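Beta-agarase D (Zobellia galactanivorans, PDB 4ASM) cleaves the beta-1,4 linkages of agarose in a random, endo-acting manner with retention of the anomeric configuration, through its family 16 glycoside hydrolase catalytic domain. Local coordinates at residues 140-145 with 349-354; 163-168 with 326-331; 170-175 with 337-342; 181-186 with 214-219. One frame throughout, in Å; residues are numbered along the deposited sequence.

Contact 1 (140-145 with 349-354). With CA (calcium ion), chain B.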
# COMPACT_ATOMS: atom_id res chain seq x y z
N LYS A 140 12.43 -1.97 -5.47
CA LYS A 140 12.87 -3.32 -5.23
C LYS A 140 12.18 -3.80 -3.97
O LYS A 140 12.54 -3.39 -2.85
CB LYS A 140 14.38 -3.38 -5.05
CG LYS A 140 14.92 -4.80 -4.93
CD LYS A 140 16.42 -4.81 -4.78
CE LYS A 140 16.97 -6.23 -4.80
NZ LYS A 140 18.46 -6.22 -4.62
N VAL A 141 11.20 -4.68 -4.16
CA VAL A 141 10.45 -5.24 -3.03
C VAL A 141 11.42 -5.95 -2.09
O VAL A 141 12.32 -6.67 -2.55
CB VAL A 141 9.39 -6.24 -3.56
CG1 VAL A 141 8.62 -6.91 -2.42
CG2 VAL A 141 8.43 -5.53 -4.55
N MET A 142 11.27 -5.78 -0.78
CA MET A 142 12.16 -6.46 0.16
C MET A 142 12.02 -7.97 0.07
O MET A 142 10.90 -8.50 0.11
CB MET A 142 11.90 -6.06 1.59
CG MET A 142 12.20 -4.66 1.90
SD MET A 142 12.17 -4.39 3.70
CE MET A 142 10.44 -4.79 3.96
N ASN A 143 13.17 -8.65 0.04
CA ASN A 143 13.21 -10.10 0.15
C ASN A 143 13.07 -10.52 1.62
O ASN A 143 13.98 -11.08 2.23
CB ASN A 143 14.51 -10.65 -0.45
CG ASN A 143 14.47 -12.14 -0.58
OD1 ASN A 143 13.40 -12.73 -0.70
ND2 ASN A 143 15.63 -12.77 -0.51
N SER A 144 11.89 -10.22 2.16
CA SER A 144 11.59 -10.33 3.59
C SER A 144 10.12 -10.67 3.73
O SER A 144 9.32 -10.35 2.86
CB SER A 144 11.81 -8.98 4.27
OG SER A 144 11.57 -9.04 5.66
N THR A 145 9.78 -11.32 4.85
CA THR A 145 8.38 -11.59 5.14
C THR A 145 7.64 -10.34 5.65
O THR A 145 6.42 -10.37 5.80
CB THR A 145 8.23 -12.71 6.17
OG1 THR A 145 8.86 -12.28 7.38
CG2 THR A 145 8.95 -13.97 5.67
N ASN A 349 16.54 -6.91 3.94
CA ASN A 349 15.69 -6.17 4.86
C ASN A 349 15.66 -4.68 4.63
O ASN A 349 15.35 -3.92 5.55
CB ASN A 349 16.13 -6.47 6.29
CG ASN A 349 15.90 -7.92 6.63
OD1 ASN A 349 14.74 -8.33 6.77
ND2 ASN A 349 16.96 -8.70 6.72
N ASN A 350 15.95 -4.28 3.39
CA ASN A 350 16.07 -2.88 3.02
C ASN A 350 15.30 -2.62 1.74
O ASN A 350 15.69 -3.06 0.66
CB ASN A 350 17.55 -2.52 2.85
CG ASN A 350 17.77 -1.05 2.61
OD1 ASN A 350 16.93 -0.21 2.93
ND2 ASN A 350 18.92 -0.72 2.04
N LEU A 351 14.20 -1.89 1.88
CA LEU A 351 13.36 -1.52 0.75
C LEU A 351 14.04 -0.42 -0.05
O LEU A 351 14.43 0.58 0.53
CB LEU A 351 12.00 -1.05 1.29
CG LEU A 351 10.97 -0.64 0.24
CD1 LEU A 351 10.44 -1.83 -0.54
CD2 LEU A 351 9.82 0.09 0.92
N LEU A 352 14.16 -0.58 -1.37
CA LEU A 352 14.82 0.43 -2.22
C LEU A 352 13.83 1.00 -3.21
O LEU A 352 13.28 0.26 -4.03
CB LEU A 352 15.99 -0.20 -3.01
CG LEU A 352 17.15 -0.77 -2.20
CD1 LEU A 352 18.20 -1.32 -3.14
CD2 LEU A 352 17.76 0.25 -1.25
N VAL A 353 13.59 2.31 -3.14
CA VAL A 353 12.74 2.97 -4.12
C VAL A 353 13.61 3.87 -5.00
O VAL A 353 14.20 4.86 -4.56
CB VAL A 353 11.59 3.78 -3.48
CG1 VAL A 353 10.69 4.39 -4.55
CG2 VAL A 353 10.75 2.89 -2.50
N ASP A 354 13.70 3.49 -6.27
CA ASP A 354 14.48 4.24 -7.24
C ASP A 354 13.85 5.60 -7.51
O ASP A 354 14.55 6.62 -7.60
CB ASP A 354 14.56 3.40 -8.51
CG ASP A 354 15.46 3.99 -9.59
OD1 ASP A 354 16.24 4.94 -9.34
OD2 ASP A 354 15.38 3.48 -10.72
CA CA B . 16.81 7.09 -8.53
O HOH W 1 14.78 -4.50 -1.47
O HOH W 2 18.82 6.15 -9.50
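M142 turns its CG anti to its own carbonyl carbon (chi1 -66°) and reaches the backbone of 349-354; in L351 CG is anti to the backbone N (chi1 -179°), and chi2 of 70° then sets CD1 near K140 O, 3.5 Å away. M142 CG lies 3.4 Å from L351 N and also packs against L351 CB, and a step further on M142 SD sits 3.6 Å from N349 C. The thioether therefore lies against main chain as much as against side chains, and V325 of strand 320-326 adds to its buried surroundings. An alanine in place of M142 would probably open a gap beside L351 and the N349 carbonyl carbon, where CG and SD now fill the space.

At one end the two strands pair directly: K140 N donates to L352 O at 2.8 Å, a hydrogen-bonded antiparallel pair whose CB atoms stand side by side. Past this pair no further direct backbone bond crosses; a water fits between K140 O and N350 O instead, 2.7 Å from the latter. At the other end S144 OG makes a weak bond of 3.4 Å to N349 OD1. This is where strand 133-140 leaves strand 350-362 in the GH16 beta-sandwich. Further along, D354 binds the calcium ion through O and OD1; the ion's other ligands are D9, D34, N36, G89 and a water. The strand pair is thus hydrogen-bonded at K140, water-bridged next to it, and beyond that held by M142 packed on the backbone and CB of L351, with only a weak polar link at S144.

Contact 2 (163-168 with 326-331). With IMD (imidazole), chain C.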
# COMPACT_ATOMS: atom_id res chain seq x y z
N ILE A 163 -0.89 1.69 -2.94
CA ILE A 163 -0.24 1.41 -4.21
C ILE A 163 0.32 -0.01 -4.13
O ILE A 163 -0.01 -0.86 -4.97
CB ILE A 163 0.84 2.45 -4.53
CG1 ILE A 163 0.16 3.78 -4.91
CG2 ILE A 163 1.66 1.99 -5.72
CD1 ILE A 163 0.57 4.96 -4.13
N MET A 164 1.14 -0.27 -3.12
CA MET A 164 1.68 -1.61 -2.93
C MET A 164 1.62 -2.01 -1.46
O MET A 164 2.01 -1.24 -0.58
CB MET A 164 3.13 -1.66 -3.40
CG MET A 164 3.80 -3.02 -3.14
SD MET A 164 5.52 -3.11 -3.72
CE MET A 164 6.30 -1.91 -2.63
N GLU A 165 1.14 -3.24 -1.20
CA GLU A 165 1.33 -3.91 0.09
C GLU A 165 1.77 -5.31 -0.29
O GLU A 165 0.98 -6.08 -0.86
CB GLU A 165 0.02 -3.96 0.88
CG GLU A 165 0.10 -4.74 2.17
CD GLU A 165 -1.16 -4.59 2.99
OE1 GLU A 165 -2.23 -4.93 2.45
OE2 GLU A 165 -1.09 -4.12 4.16
N CYS A 166 3.05 -5.63 -0.04
CA CYS A 166 3.62 -6.88 -0.52
C CYS A 166 4.54 -7.47 0.53
O CYS A 166 5.41 -6.79 1.04
CB CYS A 166 4.39 -6.61 -1.82
SG CYS A 166 5.09 -8.13 -2.55
N TYR A 167 4.30 -8.73 0.88
CA TYR A 167 5.17 -9.48 1.80
C TYR A 167 5.98 -10.42 0.94
O TYR A 167 5.67 -11.62 0.82
CB TYR A 167 4.33 -10.25 2.83
CG TYR A 167 3.15 -9.44 3.33
CD1 TYR A 167 2.00 -9.32 2.57
CD2 TYR A 167 3.18 -8.83 4.58
CE1 TYR A 167 0.91 -8.58 3.00
CE2 TYR A 167 2.08 -8.07 5.03
CZ TYR A 167 0.95 -7.97 4.22
OH TYR A 167 -0.16 -7.24 4.62
N GLY A 168 7.01 -9.85 0.30
CA GLY A 168 7.59 -10.46 -0.89
C GLY A 168 8.52 -11.63 -0.72
O GLY A 168 8.77 -12.37 -1.70
N GLU A 326 6.52 -2.59 7.43
CA GLU A 326 5.70 -2.97 8.60
C GLU A 326 5.81 -4.44 8.92
O GLU A 326 5.83 -5.28 8.03
CB GLU A 326 4.22 -2.66 8.36
CG GLU A 326 3.93 -1.17 8.28
CD GLU A 326 2.48 -0.87 7.94
OE1 GLU A 326 1.64 -1.81 7.92
OE2 GLU A 326 2.17 0.32 7.72
N ASP A 327 5.84 -4.72 10.22
CA ASP A 327 5.63 -6.05 10.78
C ASP A 327 4.19 -6.06 11.31
O ASP A 327 3.91 -5.61 12.42
CB ASP A 327 6.64 -6.28 11.92
CG ASP A 327 6.76 -7.73 12.33
OD1 ASP A 327 5.85 -8.52 12.01
OD2 ASP A 327 7.76 -8.08 12.99
N GLN A 328 3.26 -6.54 10.49
CA GLN A 328 1.83 -6.44 10.84
C GLN A 328 1.40 -7.51 11.84
O GLN A 328 2.01 -8.59 11.91
CB GLN A 328 0.97 -6.47 9.57
CG GLN A 328 1.34 -5.29 8.65
CD GLN A 328 0.59 -5.25 7.34
OE1 GLN A 328 0.63 -4.25 6.60
NE2 GLN A 328 -0.06 -6.33 7.01
N SER A 329 0.35 -7.22 12.60
CA SER A 329 -0.07 -8.12 13.66
C SER A 329 -0.33 -9.54 13.19
O SER A 329 0.11 -10.49 13.83
CB SER A 329 -1.33 -7.59 14.36
OG SER A 329 -1.09 -6.30 14.89
N TRP A 330 -1.05 -9.69 12.07
CA TRP A 330 -1.41 -11.04 11.59
C TRP A 330 -0.17 -11.87 11.21
O TRP A 330 -0.08 -13.07 11.52
CB TRP A 330 -2.44 -10.97 10.44
CG TRP A 330 -1.89 -10.43 9.13
CD1 TRP A 330 -1.44 -9.17 8.89
CD2 TRP A 330 -1.69 -11.17 7.92
NE1 TRP A 330 -1.00 -9.06 7.58
CE2 TRP A 330 -1.14 -10.28 6.97
CE3 TRP A 330 -1.94 -12.51 7.55
CZ2 TRP A 330 -0.83 -10.68 5.67
CZ3 TRP A 330 -1.63 -12.90 6.26
CH2 TRP A 330 -1.06 -11.99 5.34
N GLN A 331 0.79 -11.22 10.56
CA GLN A 331 2.03 -11.89 10.20
C GLN A 331 2.81 -12.26 11.46
O GLN A 331 3.31 -13.38 11.57
CB GLN A 331 2.87 -10.98 9.29
CG GLN A 331 2.36 -10.83 7.85
CD GLN A 331 2.64 -12.06 6.99
OE1 GLN A 331 3.55 -12.08 6.13
NE2 GLN A 331 1.85 -13.08 7.19
N1 IMD C . -1.62 0.22 4.71
C2 IMD C . -0.84 0.61 5.73
N3 IMD C . 0.22 -0.23 5.81
C4 IMD C . 0.11 -1.16 4.83
C5 IMD C . -1.06 -0.87 4.14
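Y167 and Q331 have the closest CA atoms across the contact, still 9.3 Å apart, so the strand carrying E165 and the residues after it meet the turn and first helical residues of 326-331 through side chains alone. W330 brings the edge of its indole to the face of Y167, a T-shaped pair with planes at 89° and six-membered ring centroids 5.3 Å apart. The touching atom is W330 CZ2, 3.6 Å from Y167 CZ. Q331 packs its CG over a face of W330 and reaches Y167 CD2 with the same atom at 3.9 Å. Q328, at the N-cap position of the helix, runs at about a right angle to Y167, its amide at the edge of the ring next to the hydroxyl.

I163 and M164 both face I150 in a classic beta bulge, the hallmark of the ExDxxE active-site strand in this branch of GH16, which carries E160 and E165, the probable nucleophile and proton donor. E165 OE1 is hydrogen-bonded to H184, while OE2 points into the cleft toward Q328. There an imidazole, probably from the crystallisation liquor, donates from N3 to E326 OE2 at 2.8 Å along a nearly straight bond (167°), and is also hydrogen-bonded to E160. Its C5 stands 3.3 Å from E165 OE2. E326, a likely substrate-binding residue, keeps its OE1 5.2 Å from E165 OE2, and N324 gives its OE2 a second partner. W330 also makes an edge-to-face pair with F179.

Contact 3 (170-175 with 337-342)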
# COMPACT_ATOMS: atom_id res chain seq x y z
N PRO A 170 9.62 -15.32 0.72
CA PRO A 170 9.00 -16.52 1.26
C PRO A 170 9.52 -16.93 2.62
O PRO A 170 8.91 -17.77 3.26
CB PRO A 170 9.33 -17.60 0.22
CG PRO A 170 10.57 -17.14 -0.43
CD PRO A 170 10.46 -15.61 -0.46
N GLY A 171 10.62 -16.36 3.07
CA GLY A 171 11.29 -16.83 4.28
C GLY A 171 12.33 -17.89 3.95
O GLY A 171 12.19 -18.63 2.98
N ASN A 172 13.36 -17.97 4.78
CA ASN A 172 14.40 -18.98 4.58
C ASN A 172 13.88 -20.40 4.75
O ASN A 172 14.49 -21.33 4.22
CB ASN A 172 15.62 -18.69 5.46
CG ASN A 172 15.32 -18.77 6.96
OD1 ASN A 172 14.21 -19.08 7.40
ND2 ASN A 172 16.34 -18.49 7.75
N ASP A 173 12.73 -20.57 5.42
CA ASP A 173 12.07 -21.88 5.56
C ASP A 173 10.76 -21.95 4.76
O ASP A 173 9.97 -22.87 4.94
CB ASP A 173 11.81 -22.20 7.04
CG ASP A 173 10.92 -21.16 7.73
OD1 ASP A 173 10.40 -20.28 7.01
OD2 ASP A 173 10.78 -21.22 8.97
N ASN A 174 10.52 -20.96 3.89
CA ASN A 174 9.31 -20.91 3.06
C ASN A 174 7.98 -20.75 3.79
O ASN A 174 6.93 -20.94 3.19
CB ASN A 174 9.23 -22.10 2.07
CG ASN A 174 10.08 -21.88 0.86
OD1 ASN A 174 9.93 -20.87 0.18
ND2 ASN A 174 10.98 -22.80 0.58
N ARG A 175 8.03 -20.33 5.05
CA ARG A 175 6.79 -20.19 5.84
C ARG A 175 5.81 -19.13 5.29
O ARG A 175 4.63 -19.14 5.59
CB ARG A 175 7.12 -19.91 7.30
CG ARG A 175 7.69 -18.53 7.55
CD ARG A 175 8.25 -18.51 8.97
NE ARG A 175 8.89 -17.25 9.25
CZ ARG A 175 10.06 -16.86 8.76
NH1 ARG A 175 10.77 -17.68 7.92
NH2 ARG A 175 10.54 -15.67 9.08
N SER A 337 6.78 -13.26 10.51
CA SER A 337 7.79 -12.18 10.63
C SER A 337 9.20 -12.73 10.57
O SER A 337 9.41 -13.89 10.90
CB SER A 337 7.77 -11.51 12.01
OG SER A 337 6.50 -11.22 12.52
N PRO A 338 10.17 -11.87 10.23
CA PRO A 338 11.56 -12.33 10.07
C PRO A 338 12.14 -13.04 11.28
O PRO A 338 11.82 -12.70 12.42
CB PRO A 338 12.33 -11.04 9.80
CG PRO A 338 11.32 -10.17 9.12
CD PRO A 338 10.05 -10.44 9.89
N ASN A 339 12.99 -14.03 11.01
CA ASN A 339 13.74 -14.65 12.08
C ASN A 339 15.17 -14.11 12.13
O ASN A 339 15.59 -13.33 11.27
CB ASN A 339 13.71 -16.17 11.95
CG ASN A 339 14.24 -16.67 10.59
OD1 ASN A 339 15.29 -16.24 10.11
ND2 ASN A 339 13.51 -17.62 9.99
N ALA A 340 15.91 -14.52 13.15
CA ALA A 340 17.25 -13.98 13.36
C ALA A 340 18.20 -14.24 12.19
O ALA A 340 18.96 -13.36 11.79
CB ALA A 340 17.84 -14.50 14.67
N ALA A 341 18.16 -15.45 11.62
CA ALA A 341 19.01 -15.78 10.48
C ALA A 341 18.73 -14.87 9.29
O ALA A 341 19.65 -14.36 8.65
CB ALA A 341 18.85 -17.28 10.11
N GLU A 342 17.45 -14.65 8.99
CA GLU A 342 17.07 -13.75 7.90
C GLU A 342 17.53 -12.32 8.15
O GLU A 342 17.95 -11.65 7.22
CB GLU A 342 15.56 -13.77 7.72
CG GLU A 342 15.02 -15.06 7.10
CD GLU A 342 13.54 -15.29 7.39
OE1 GLU A 342 12.93 -14.50 8.15
OE2 GLU A 342 12.99 -16.28 6.89
O HOH W 3 11.31 -19.29 11.09
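R175 and E342 carry the charge of this contact, meeting tip to tip in an end-on, two-nitrogen salt bridge. R175 NH2 donates to E342 OE1 at 2.8 Å, on its syn lone pair, NH1 takes OE2, and the guanidinium and carboxylate planes are only 15° apart. NH1 also bridges to D173 OD1 at 2.8 Å, so the arginine stands between two acids and probably offsets the repulsion between them. D173 OD1 accepts R175 N from the opposite face of its plane as well, an Asx turn that ties the carboxylate to the loop.

Among the hydrogen bonds outside the salt bridges, N172 N reaches E342 OE2 at 2.7 Å on the anti lone pair, giving that oxygen two donors. R175 NH2 spends its other hydrogen on S337 O, coming from above the carbonyl plane, and R175 NE goes to Y335 O. The neutral amides of N172 and N339 also meet tip to tip, N339 ND2 donating to N172 OD1 at 3.1 Å.

N339 and E342 form a capping box: E342 N donates to N339 OD1 at 2.9 Å, and N339 N to E342 OE1. One glutamate thus serves both cap and salt bridge.

The contact lies at the surface, joining the loop between strand 159-166 and helix 177-180, with its type I turn G171 to N174, to the short, weakly bonded helix 340-343, shortly before strand 350-362.

Contact 4 (181-186 with 214-219)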
# COMPACT_ATOMS: atom_id res chain seq x y z
N SER A 181 4.26 -14.75 -3.40
CA SER A 181 3.95 -14.72 -4.83
C SER A 181 2.90 -13.67 -5.21
O SER A 181 2.58 -13.51 -6.38
CB SER A 181 3.47 -16.10 -5.31
OG SER A 181 2.26 -16.41 -4.67
N LYS A 182 2.38 -12.93 -4.22
CA LYS A 182 1.28 -12.00 -4.48
C LYS A 182 1.59 -10.55 -4.09
O LYS A 182 2.45 -10.28 -3.23
CB LYS A 182 0.02 -12.47 -3.72
CG LYS A 182 -0.43 -13.90 -4.09
CD LYS A 182 -0.80 -14.01 -5.59
CE LYS A 182 -1.48 -15.34 -5.98
NZ LYS A 182 -0.52 -16.46 -5.97
N ILE A 183 0.91 -9.63 -4.77
CA ILE A 183 0.92 -8.23 -4.35
C ILE A 183 -0.51 -7.90 -3.98
O ILE A 183 -1.42 -8.11 -4.78
CB ILE A 183 1.41 -7.25 -5.46
CG1 ILE A 183 2.78 -7.68 -6.00
CG2 ILE A 183 1.40 -5.77 -4.93
CD1 ILE A 183 3.31 -6.81 -7.13
N HIS A 184 -0.71 -7.43 -2.75
CA HIS A 184 -2.05 -7.01 -2.36
C HIS A 184 -2.38 -5.64 -2.94
O HIS A 184 -1.70 -4.66 -2.61
CB HIS A 184 -2.20 -7.00 -0.84
CG HIS A 184 -3.63 -6.94 -0.38
ND1 HIS A 184 -3.99 -6.33 0.81
CD2 HIS A 184 -4.78 -7.37 -0.95
CE1 HIS A 184 -5.31 -6.43 0.96
NE2 HIS A 184 -5.81 -7.04 -0.10
N LEU A 185 -3.38 -5.61 -3.80
CA LEU A 185 -3.83 -4.38 -4.47
C LEU A 185 -5.04 -3.92 -3.66
O LEU A 185 -6.09 -4.59 -3.66
CB LEU A 185 -4.17 -4.62 -5.95
CG LEU A 185 -3.03 -5.28 -6.74
CD1 LEU A 185 -3.53 -5.56 -8.14
CD2 LEU A 185 -1.82 -4.36 -6.75
N SER A 186 -4.87 -2.83 -2.92
CA SER A 186 -5.76 -2.59 -1.78
C SER A 186 -6.06 -1.12 -1.51
O SER A 186 -5.50 -0.21 -2.13
CB SER A 186 -5.12 -3.25 -0.55
OG SER A 186 -6.01 -3.36 0.56
N THR A 214 7.32 -16.65 -8.58
CA THR A 214 7.17 -17.36 -7.32
C THR A 214 7.26 -16.43 -6.15
O THR A 214 6.74 -16.74 -5.09
CB THR A 214 8.36 -18.27 -6.95
OG1 THR A 214 9.34 -18.32 -7.96
CG2 THR A 214 7.91 -19.62 -6.39
N GLN A 215 8.05 -15.36 -6.30
CA GLN A 215 8.19 -14.38 -5.23
C GLN A 215 8.47 -13.02 -5.81
O GLN A 215 9.17 -12.89 -6.80
CB GLN A 215 9.31 -14.76 -4.24
CG GLN A 215 10.74 -14.69 -4.80
CD GLN A 215 11.78 -14.91 -3.71
OE1 GLN A 215 12.42 -13.98 -3.24
NE2 GLN A 215 11.93 -16.16 -3.30
N TRP A 216 7.91 -12.00 -5.14
CA TRP A 216 8.20 -10.62 -5.52
C TRP A 216 9.41 -10.06 -4.80
O TRP A 216 10.03 -9.12 -5.29
CB TRP A 216 6.97 -9.73 -5.33
CG TRP A 216 5.87 -10.13 -6.25
CD1 TRP A 216 4.76 -10.87 -5.95
CD2 TRP A 216 5.78 -9.82 -7.64
NE1 TRP A 216 3.99 -11.04 -7.07
CE2 TRP A 216 4.58 -10.39 -8.12
CE3 TRP A 216 6.60 -9.09 -8.54
CZ2 TRP A 216 4.18 -10.29 -9.47
CZ3 TRP A 216 6.19 -8.97 -9.87
CH2 TRP A 216 5.00 -9.57 -10.32
N GLY A 217 9.74 -10.65 -3.65
CA GLY A 217 10.88 -10.19 -2.86
C GLY A 217 12.16 -10.23 -3.68
O GLY A 217 12.48 -11.25 -4.29
N GLY A 218 12.90 -9.13 -3.66
CA GLY A 218 14.14 -9.03 -4.45
C GLY A 218 13.96 -8.60 -5.89
O GLY A 218 14.96 -8.31 -6.58
N LYS A 219 12.71 -8.54 -6.37
CA LYS A 219 12.44 -8.07 -7.74
C LYS A 219 12.23 -6.56 -7.72
O LYS A 219 11.63 -6.02 -6.77
CB LYS A 219 11.18 -8.73 -8.32
CG LYS A 219 11.34 -10.21 -8.60
CD LYS A 219 10.10 -10.78 -9.27
CE LYS A 219 10.46 -11.78 -10.36
NZ LYS A 219 10.75 -11.07 -11.65
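W216 lays its indole beside I183 and the S181 carbonyl. From CB, chi1 of -65° sets CG anti to the carbonyl carbon, and W216 CG has I183 CG1 4.0 Å away. Next round the ring, CD1 is turned edge-on to the main chain, 3.4 Å from S181 C and near K182 N, which lies in the ring plane. NE1 then reaches S181 O at 2.9 Å, but the N-H is bent to 132° and the bond is weak. CE2 and CD2, the atoms shared by the two rings, are met by I183 CD1 at 3.9 Å each, so that this methyl stands over the middle of the indole. Towards the benzo end, C166 and I221 are further residues that touch the tryptophan. I183 crosses the indole at about a right angle: its CG1 hangs 3.7 Å from the centroid of the five-membered ring, only 8° off the normal, a clear CH-pi contact. An alanine in place of W216 would probably leave I183 without the aromatic face it rests on and S181 O without its indole N-H.

Beside the ring contact, S181 CB packs 3.3 Å from T214 O, and K182 NZ folds back to S181 OG. From W216 the chain makes a type II turn to K219, with glycine at G218, where the backbone angles would jam any CB against the preceding carbonyl. In the GH16 sandwich this joins strand 183-191 and the residues leading into it to the loop before strand 220-229. The bent N-H bond probably adds little strength and may chiefly fix the ring's rotation, with the CH-pi packing likely the larger part.

In the fold
Contacts 1 and 2 are buried, contact 4 is partly buried and contact 3 lies at the surface. Accordingly the first relies on strand pairing and apolar packing, the second on aromatic packing beside acids of the cleft, the fourth on CH-pi packing, and the third on charges and caps. Contacts 1 and 4 touch through the backbone: V141 bonds with G218 and K219. Contacts 2 and 4 hold neighbouring strands, 159-166 and 183-191, linked by E165 to H184. The consecutive helices 329-333 and 340-343 serve contacts 2 and 3, with D327 bonded to S337, and N349 ND2 to E342 O ties contact 1 to contact 3.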